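Long-range contacts in sensory box/GGDEF domain protein (Colwellia psychrerythraea, PDB 3LYX), which probably senses a signal through its N-terminal PAS domain, the part modelled here, and passes it to a GGDEF domain expected to make cyclic di-GMP: residues 11-16 with 29-34; 18-23 with 110-115; 76-81 with 94-99. All coordinates share one frame; numbering follows the deposited sequence.

In the fold
All three contacts reach one antiparallel PAS sheet, whose strands lie across it in the order 29-32, 19-24, 108-117, 91-102, 78-85. Interaction 2 joins strands 19-24 and 108-117 near the chain's centre; interaction 1 lies with its centre about 9 Å away and ties the loop after helix 3-11 to the end of strand 29-32, while interaction 3, about 10 Å from interaction 2 by centres, pairs the hairpin strands at the far side. Interactions 1 and 3 are about 17 Å apart between centres and do not touch. Along the chain, interaction 1 crosses interaction 2, and interaction 3 nests inside the loop that interaction 2 closes. All three touch the second subunit, so this sheet also faces the dimer.

Interaction 1: residues 11-16 with 29-34; sequences KAFDYV and IIDWNK
Asn-33 meets Phe-13 twice, once through carbon and once through nitrogen. Its CB sits over one face of the phenyl ring, 3.5 Å from the ring centroid of Phe-13 in a CH-pi contact, displaced toward the rim at CE2. Asn-33 CG lies between its own backbone N and carbonyl carbon (chi1 68°), and from there the amide ND2 donates to Phe-13 O at 3.0 Å in a fairly straight bond, the acceptor lying in the amide plane. Val-16 CG2 packs against the same Asn-33 ND2 at 3.5 Å. Next along, Asp-14 OD1 accepts a hydrogen bond from the backbone N of Lys-34 at 2.8 Å, met nearly along the C-O axis of the carboxylate, while Lys-34 CG, anti to its own carbonyl carbon (chi1 -56°), comes within 3.2 Å of Asp-14 OD1. This is where the first PAS hairpin passes into helix 34-40: Asn-33 is the N-cap, its OD1 accepting from Ser-36 N and also from Ile-20 N, and its ND2 serving Asp-18 O as well. An alanine in place of Phe-13 would probably open a gap against Asn-33 CB and Ile-20, leaving the Asn-33 side chain less firmly packed although its bond to the backbone O could persist. Farther out, Asp-31 OD2 lies 3.7 Å from Phe-13 CE2, and Asp-31 OD1 forms a salt bridge with Arg-9 of the second subunit. Ile-30 and Asp-31 both face Val-22 in a classic beta bulge. Beyond them, Trp-32 NE1 donates a hydrogen bond to Tyr-42 O.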
loop_
_atom_site.group_PDB
_atom_site.type_symbol
_atom_site.label_atom_id
_atom_site.label_comp_id
_atom_site.label_asym_id
_atom_site.label_seq_id
_atom_site.Cartn_x
_atom_site.Cartn_y
_atom_site.Cartn_z
ATOM N N LYS B 11 0.564 9.491 -2.136
ATOM C CA LYS B 11 -0.804 9.636 -1.647
ATOM C C LYS B 11 -1.373 8.315 -1.126
ATOM O O LYS B 11 -2.040 8.286 -0.092
ATOM C CB LYS B 11 -1.691 10.177 -2.774
ATOM C CG LYS B 11 -3.183 10.209 -2.480
ATOM C CD LYS B 11 -3.567 11.362 -1.574
ATOM C CE LYS B 11 -5.080 11.554 -1.580
ATOM N NZ LYS B 11 -5.503 12.793 -0.874
ATOM N N ALA B 12 -1.112 7.220 -1.839
ATOM C CA ALA B 12 -1.621 5.911 -1.433
ATOM C C ALA B 12 -1.109 5.483 -0.057
ATOM O O ALA B 12 -1.747 4.680 0.638
ATOM C CB ALA B 12 -1.250 4.859 -2.477
ATOM N N PHE B 13 0.043 6.024 0.323
ATOM C CA PHE B 13 0.682 5.715 1.602
ATOM C C PHE B 13 -0.282 5.550 2.777
ATOM O O PHE B 13 -0.336 4.489 3.396
ATOM C CB PHE B 13 1.706 6.801 1.936
ATOM C CG PHE B 13 2.587 6.474 3.110
ATOM C CD1 PHE B 13 3.546 5.473 3.015
ATOM C CD2 PHE B 13 2.487 7.200 4.295
ATOM C CE1 PHE B 13 4.400 5.201 4.082
ATOM C CE2 PHE B 13 3.338 6.936 5.369
ATOM C CZ PHE B 13 4.295 5.935 5.261
ATOM N N ASP B 14 -1.047 6.588 3.098
ATOM C CA ASP B 14 -1.968 6.475 4.223
ATOM C C ASP B 14 -3.333 5.871 3.916
ATOM O O ASP B 14 -4.235 5.937 4.749
ATOM C CB ASP B 14 -2.155 7.828 4.920
ATOM C CG ASP B 14 -1.062 8.109 5.950
ATOM O OD1 ASP B 14 -0.705 7.179 6.705
ATOM O OD2 ASP B 14 -0.569 9.256 6.009
ATOM N N TYR B 15 -3.479 5.268 2.740
ATOM C CA TYR B 15 -4.753 4.654 2.373
ATOM C C TYR B 15 -4.698 3.143 2.188
ATOM O O TYR B 15 -5.727 2.482 2.221
ATOM C CB TYR B 15 -5.309 5.319 1.115
ATOM C CG TYR B 15 -5.733 6.743 1.368
ATOM C CD1 TYR B 15 -6.853 7.023 2.146
ATOM C CD2 TYR B 15 -5.005 7.809 0.852
ATOM C CE1 TYR B 15 -7.241 8.328 2.405
ATOM C CE2 TYR B 15 -5.383 9.119 1.106
ATOM C CZ TYR B 15 -6.506 9.370 1.882
ATOM O OH TYR B 15 -6.913 10.663 2.114
ATOM N N VAL B 16 -3.505 2.591 2.000
ATOM C CA VAL B 16 -3.377 1.148 1.825
ATOM C C VAL B 16 -3.609 0.392 3.139
ATOM O O VAL B 16 -3.483 0.959 4.226
ATOM C CB VAL B 16 -1.978 0.778 1.262
ATOM C CG1 VAL B 16 -1.784 1.413 -0.116
ATOM C CG2 VAL B 16 -0.878 1.251 2.227
ATOM N N ILE B 29 12.468 4.237 13.251
ATOM C CA ILE B 29 11.346 4.570 12.380
ATOM C C ILE B 29 11.359 6.024 11.941
ATOM O O ILE B 29 11.446 6.934 12.764
ATOM C CB ILE B 29 10.006 4.233 13.074
ATOM C CG1 ILE B 29 10.023 2.755 13.481
ATOM C CG2 ILE B 29 8.830 4.540 12.147
ATOM C CD1 ILE B 29 8.779 2.272 14.191
ATOM N N ILE B 30 11.289 6.235 10.633
ATOM C CA ILE B 30 11.288 7.580 10.099
ATOM C C ILE B 30 9.954 7.923 9.437
ATOM O O ILE B 30 9.628 9.093 9.273
ATOM C CB ILE B 30 12.462 7.787 9.115
ATOM C CG1 ILE B 30 12.490 6.662 8.077
ATOM C CG2 ILE B 30 13.777 7.858 9.887
ATOM C CD1 ILE B 30 13.572 6.841 7.023
ATOM N N ASP B 31 9.189 6.900 9.060
ATOM C CA ASP B 31 7.859 7.102 8.472
ATOM C C ASP B 31 6.992 5.911 8.869
ATOM O O ASP B 31 7.483 4.793 9.044
ATOM C CB ASP B 31 7.909 7.287 6.950
ATOM C CG ASP B 31 6.903 8.353 6.456
ATOM O OD1 ASP B 31 7.054 8.850 5.324
ATOM O OD2 ASP B 31 5.961 8.700 7.200
ATOM N N TRP B 32 5.699 6.170 9.019
ATOM C CA TRP B 32 4.741 5.184 9.505
ATOM C C TRP B 32 3.383 5.585 8.929
ATOM O O TRP B 32 2.988 6.742 9.063
ATOM C CB TRP B 32 4.777 5.308 11.042
ATOM C CG TRP B 32 3.874 4.460 11.879
ATOM C CD1 TRP B 32 2.621 4.779 12.316
ATOM C CD2 TRP B 32 4.198 3.202 12.476
ATOM N NE1 TRP B 32 2.148 3.803 13.154
ATOM C CE2 TRP B 32 3.095 2.820 13.270
ATOM C CE3 TRP B 32 5.317 2.359 12.416
ATOM C CZ2 TRP B 32 3.075 1.632 14.000
ATOM C CZ3 TRP B 32 5.299 1.177 13.142
ATOM C CH2 TRP B 32 4.184 0.824 13.925
ATOM N N ASN B 33 2.675 4.658 8.283
ATOM C CA ASN B 33 1.367 4.988 7.704
ATOM C C ASN B 33 0.237 4.475 8.590
ATOM O O ASN B 33 0.483 3.791 9.588
ATOM C CB ASN B 33 1.233 4.402 6.288
ATOM C CG ASN B 33 1.159 2.881 6.283
ATOM O OD1 ASN B 33 1.582 2.224 7.233
ATOM N ND2 ASN B 33 0.633 2.314 5.200
ATOM N N LYS B 34 -1.000 4.802 8.227
ATOM C CA LYS B 34 -2.167 4.387 9.003
ATOM C C LYS B 34 -2.229 2.876 9.139
ATOM O O LYS B 34 -2.619 2.349 10.188
ATOM C CB LYS B 34 -3.453 4.891 8.346
ATOM C CG LYS B 34 -3.503 6.404 8.117
ATOM C CD LYS B 34 -3.434 7.193 9.423
ATOM C CE LYS B 34 -3.454 8.696 9.155
ATOM N NZ LYS B 34 -3.426 9.514 10.408
#

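Interaction 2: residues 18-23 with 110-115; sequences DAIVVT and GALGIN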
loop_
_atom_site.group_PDB
_atom_site.type_symbol
_atom_site.label_atom_id
_atom_site.label_comp_id
_atom_site.label_asym_id
_atom_site.label_seq_id
_atom_site.Cartn_x
_atom_site.Cartn_y
_atom_site.Cartn_z
ATOM N N ASP B 18 -1.872 -2.230 3.817
ATOM C CA ASP B 18 -0.514 -2.646 4.136
ATOM C C ASP B 18 0.093 -1.731 5.192
ATOM O O ASP B 18 -0.069 -0.520 5.129
ATOM C CB ASP B 18 0.355 -2.564 2.884
ATOM C CG ASP B 18 -0.104 -3.505 1.797
ATOM O OD1 ASP B 18 0.513 -4.586 1.674
ATOM O OD2 ASP B 18 -1.084 -3.160 1.079
ATOM N N ALA B 19 0.800 -2.310 6.152
ATOM C CA ALA B 19 1.465 -1.508 7.177
ATOM C C ALA B 19 2.866 -1.210 6.651
ATOM O O ALA B 19 3.707 -2.113 6.521
ATOM C CB ALA B 19 1.543 -2.287 8.475
ATOM N N ILE B 20 3.107 0.053 6.318
ATOM C CA ILE B 20 4.405 0.478 5.815
ATOM C C ILE B 20 5.225 1.055 6.969
ATOM O O ILE B 20 4.736 1.897 7.723
ATOM C CB ILE B 20 4.272 1.587 4.739
ATOM C CG1 ILE B 20 3.355 1.123 3.597
ATOM C CG2 ILE B 20 5.649 1.949 4.186
ATOM C CD1 ILE B 20 3.845 -0.119 2.894
ATOM N N VAL B 21 6.463 0.594 7.112
ATOM C CA VAL B 21 7.348 1.106 8.154
ATOM C C VAL B 21 8.687 1.398 7.502
ATOM O O VAL B 21 9.384 0.483 7.050
ATOM C CB VAL B 21 7.561 0.089 9.297
ATOM C CG1 VAL B 21 8.461 0.691 10.377
ATOM C CG2 VAL B 21 6.223 -0.308 9.890
ATOM N N VAL B 22 9.030 2.679 7.442
ATOM C CA VAL B 22 10.282 3.119 6.849
ATOM C C VAL B 22 11.280 3.414 7.970
ATOM O O VAL B 22 10.948 4.132 8.909
ATOM C CB VAL B 22 10.059 4.387 6.020
ATOM C CG1 VAL B 22 11.336 4.767 5.294
ATOM C CG2 VAL B 22 8.909 4.164 5.036
ATOM N N THR B 23 12.493 2.866 7.866
ATOM C CA THR B 23 13.525 3.065 8.890
ATOM C C THR B 23 14.833 3.615 8.340
ATOM O O THR B 23 15.067 3.592 7.128
ATOM C CB THR B 23 13.877 1.738 9.605
ATOM O OG1 THR B 23 14.286 0.773 8.630
ATOM C CG2 THR B 23 12.684 1.200 10.383
ATOM N N GLY B 110 18.625 3.527 4.443
ATOM C CA GLY B 110 17.702 2.894 5.356
ATOM C C GLY B 110 16.958 1.761 4.698
ATOM O O GLY B 110 17.444 1.165 3.736
ATOM N N ALA B 111 15.766 1.481 5.208
ATOM C CA ALA B 111 14.955 0.398 4.683
ATOM C C ALA B 111 13.464 0.706 4.635
ATOM O O ALA B 111 12.956 1.606 5.325
ATOM C CB ALA B 111 15.186 -0.863 5.513
ATOM N N LEU B 112 12.778 -0.083 3.817
ATOM C CA LEU B 112 11.339 0.006 3.626
ATOM C C LEU B 112 10.755 -1.336 4.046
ATOM O O LEU B 112 11.138 -2.379 3.514
ATOM C CB LEU B 112 11.018 0.276 2.150
ATOM C CG LEU B 112 9.540 0.339 1.727
ATOM C CD1 LEU B 112 8.884 1.591 2.290
ATOM C CD2 LEU B 112 9.447 0.362 0.203
ATOM N N GLY B 113 9.854 -1.313 5.020
ATOM C CA GLY B 113 9.227 -2.541 5.465
ATOM C C GLY B 113 7.744 -2.566 5.112
ATOM O O GLY B 113 7.055 -1.557 5.273
ATOM N N ILE B 114 7.267 -3.705 4.612
ATOM C CA ILE B 114 5.853 -3.890 4.255
ATOM C C ILE B 114 5.365 -5.058 5.111
ATOM O O ILE B 114 5.987 -6.122 5.130
ATOM C CB ILE B 114 5.667 -4.250 2.746
ATOM C CG1 ILE B 114 6.109 -3.087 1.859
ATOM C CG2 ILE B 114 4.184 -4.545 2.458
ATOM C CD1 ILE B 114 7.556 -2.723 1.994
ATOM N N ASN B 115 4.254 -4.876 5.812
ATOM C CA ASN B 115 3.781 -5.925 6.701
ATOM C C ASN B 115 2.274 -6.188 6.624
ATOM O O ASN B 115 1.498 -5.288 6.305
ATOM C CB ASN B 115 4.167 -5.546 8.139
ATOM C CG ASN B 115 5.657 -5.265 8.292
ATOM O OD1 ASN B 115 6.443 -6.167 8.587
ATOM N ND2 ASN B 115 6.051 -4.015 8.075
HETATM O O HOH W 1 11.889 -0.568 7.472
#
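Ile-20 and Ile-114 lie side by side and point the same way, Ile-20 CD1 resting 3.9 Å from Ile-114 CG1. Leu-112 comes at a slant to both of its neighbours across the strands: its CD1 fits between Ile-20 CG2 and Val-22 CG2, 3.8 Å from each. Anti to the backbone N (chi1 177°), Leu-112 CG starts the branch that carries CD1 there. These four apolar side chains share one face of the sheet, where Tyr-15 of the second subunit packs on Leu-112 and Ile-114. On the other face, Asn-115 ND2 reaches back to Ala-19 O in a weak bond of 3.4 Å and passes obliquely by Val-21 CG2, while its OD1 bonds to Ser-96 OG. Gly-113 stands opposite Val-21, where a CB would come tight against Val-21 O. A water donates to Val-21 O at 2.7 Å and is also bonded to Thr-23 OG1. Between the two faces, the backbones of Ala-19, Val-21 and Thr-23 exchange paired hydrogen bonds with those of Asn-115, Gly-113 and Ala-111. Strand directions differ by 166°, so the first and last strands of the domain run antiparallel, one of the two inner pairings, beside the middle strand, of the 2-1-5-4-3 PAS sheet.

Interaction 3: residues 76-81 with 94-99; sequences GKWTGE and IESMCV
Trp-78 leans across the strand pair toward Cys-98 and Ser-96, and its side chain can be followed outward. Trp-78 CB lies 3.9 Å from Cys-98 O; CG is anti to the backbone N (chi1 172°), which sets CG beside the carbonyl carbon. Next comes Trp-78 CE3, 3.9 Å from Cys-98 CB, with Cys-98 N at the ring edge in its plane. CZ3 of Trp-78 touches Ser-96 OG at 3.4 Å, again at the edge, and Trp-78 CH2 reaches Ser-96 CB at 4.0 Å. Over one face of the indole, toward its rim, lies the backbone N of Gly-80; a CB on that glycine would clash with CZ2 of the indole. Helix 61-75 supplies Glu-67, Val-68 and Ala-71 as further neighbours of the tryptophan. Backbone bonds pair Trp-78 with Cys-98 and Gly-80 with Ser-96, in the hairpin of strands 78-85 and 91-102. On the opposite face of the sheet, Thr-79 CG2 packs on Met-97 CG at 3.8 Å, and a water donates to both Glu-81 OE2 and Glu-95 OE2, at 2.8 and 2.6 Å. The chemistry is thus split: an indole edge against a serine hydroxyl, itself hydrogen-bonded to Asn-115 OD1, on one face of the sheet, and on the other two carboxylates whose like charges the shared water is likely to ease.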
loop_
_atom_site.group_PDB
_atom_site.type_symbol
_atom_site.label_atom_id
_atom_site.label_comp_id
_atom_site.label_asym_id
_atom_site.label_seq_id
_atom_site.Cartn_x
_atom_site.Cartn_y
_atom_site.Cartn_z
ATOM N N GLY B 76 19.143 -8.688 -2.048
ATOM C CA GLY B 76 18.727 -7.302 -2.141
ATOM C C GLY B 76 17.332 -7.107 -1.587
ATOM O O GLY B 76 16.741 -6.036 -1.712
ATOM N N LYS B 77 16.802 -8.155 -0.968
ATOM C CA LYS B 77 15.475 -8.117 -0.378
ATOM C C LYS B 77 15.346 -9.205 0.681
ATOM O O LYS B 77 16.080 -10.192 0.664
ATOM C CB LYS B 77 14.405 -8.346 -1.453
ATOM C CG LYS B 77 13.020 -8.636 -0.879
ATOM C CD LYS B 77 11.981 -8.960 -1.948
ATOM C CE LYS B 77 11.773 -7.799 -2.904
ATOM N NZ LYS B 77 10.626 -8.057 -3.823
ATOM N N TRP B 78 14.411 -9.018 1.602
ATOM C CA TRP B 78 14.156 -10.003 2.641
ATOM C C TRP B 78 12.651 -10.193 2.806
ATOM O O TRP B 78 11.890 -9.227 2.761
ATOM C CB TRP B 78 14.727 -9.548 3.981
ATOM C CG TRP B 78 14.323 -10.444 5.118
ATOM C CD1 TRP B 78 14.959 -11.580 5.533
ATOM C CD2 TRP B 78 13.172 -10.294 5.961
ATOM N NE1 TRP B 78 14.278 -12.148 6.590
ATOM C CE2 TRP B 78 13.176 -11.378 6.871
ATOM C CE3 TRP B 78 12.137 -9.347 6.036
ATOM C CZ2 TRP B 78 12.182 -11.541 7.850
ATOM C CZ3 TRP B 78 11.147 -9.509 7.012
ATOM C CH2 TRP B 78 11.181 -10.600 7.905
ATOM N N THR B 79 12.227 -11.437 2.985
ATOM C CA THR B 79 10.819 -11.731 3.214
ATOM C C THR B 79 10.787 -12.830 4.262
ATOM O O THR B 79 11.677 -13.674 4.307
ATOM C CB THR B 79 10.104 -12.239 1.939
ATOM O OG1 THR B 79 10.676 -13.489 1.539
ATOM C CG2 THR B 79 10.239 -11.230 0.801
ATOM N N GLY B 80 9.775 -12.814 5.115
ATOM C CA GLY B 80 9.682 -13.836 6.136
ATOM C C GLY B 80 8.420 -13.673 6.948
ATOM O O GLY B 80 7.751 -12.651 6.857
ATOM N N GLU B 81 8.085 -14.700 7.720
ATOM C CA GLU B 81 6.911 -14.684 8.578
ATOM C C GLU B 81 7.481 -14.675 9.977
ATOM O O GLU B 81 8.067 -15.659 10.430
ATOM C CB GLU B 81 6.069 -15.933 8.350
ATOM C CG GLU B 81 5.242 -15.883 7.080
ATOM C CD GLU B 81 4.659 -17.234 6.727
ATOM O OE1 GLU B 81 4.189 -17.944 7.640
ATOM O OE2 GLU B 81 4.671 -17.584 5.532
ATOM N N ILE B 94 3.080 -12.028 11.402
ATOM C CA ILE B 94 2.875 -11.180 10.235
ATOM C C ILE B 94 3.724 -11.670 9.074
ATOM O O ILE B 94 4.740 -12.340 9.266
ATOM C CB ILE B 94 3.288 -9.719 10.515
ATOM C CG1 ILE B 94 4.739 -9.680 11.008
ATOM C CG2 ILE B 94 2.392 -9.101 11.579
ATOM C CD1 ILE B 94 5.286 -8.282 11.202
ATOM N N GLU B 95 3.282 -11.355 7.867
ATOM C CA GLU B 95 4.036 -11.689 6.670
ATOM C C GLU B 95 4.771 -10.369 6.458
ATOM O O GLU B 95 4.143 -9.310 6.397
ATOM C CB GLU B 95 3.101 -11.982 5.492
ATOM C CG GLU B 95 3.811 -11.964 4.141
ATOM C CD GLU B 95 2.976 -12.579 3.032
ATOM O OE1 GLU B 95 1.785 -12.223 2.908
ATOM O OE2 GLU B 95 3.518 -13.420 2.282
ATOM N N SER B 96 6.091 -10.424 6.367
ATOM C CA SER B 96 6.866 -9.199 6.232
ATOM C C SER B 96 7.899 -9.225 5.107
ATOM O O SER B 96 8.395 -10.286 4.716
ATOM C CB SER B 96 7.547 -8.896 7.580
ATOM O OG SER B 96 8.340 -7.723 7.514
ATOM N N MET B 97 8.208 -8.041 4.596
ATOM C CA MET B 97 9.182 -7.881 3.525
ATOM C C MET B 97 9.985 -6.619 3.815
ATOM O O MET B 97 9.455 -5.639 4.328
ATOM C CB MET B 97 8.464 -7.742 2.186
ATOM C CG MET B 97 9.373 -7.570 0.984
ATOM S SD MET B 97 8.433 -6.876 -0.393
ATOM C CE MET B 97 8.446 -5.184 0.079
ATOM N N CYS B 98 11.265 -6.646 3.480
ATOM C CA CYS B 98 12.134 -5.503 3.712
ATOM C C CYS B 98 13.100 -5.316 2.548
ATOM O O CYS B 98 13.737 -6.269 2.097
ATOM C CB CYS B 98 12.926 -5.706 5.010
ATOM S SG CYS B 98 13.938 -4.277 5.511
ATOM N N VAL B 99 13.182 -4.090 2.043
ATOM C CA VAL B 99 14.105 -3.771 0.961
ATOM C C VAL B 99 14.798 -2.469 1.332
ATOM O O VAL B 99 14.248 -1.651 2.069
ATOM C CB VAL B 99 13.397 -3.625 -0.418
ATOM C CG1 VAL B 99 12.671 -4.923 -0.757
ATOM C CG2 VAL B 99 12.425 -2.448 -0.416
HETATM O O HOH W 2 4.188 -15.614 3.546
#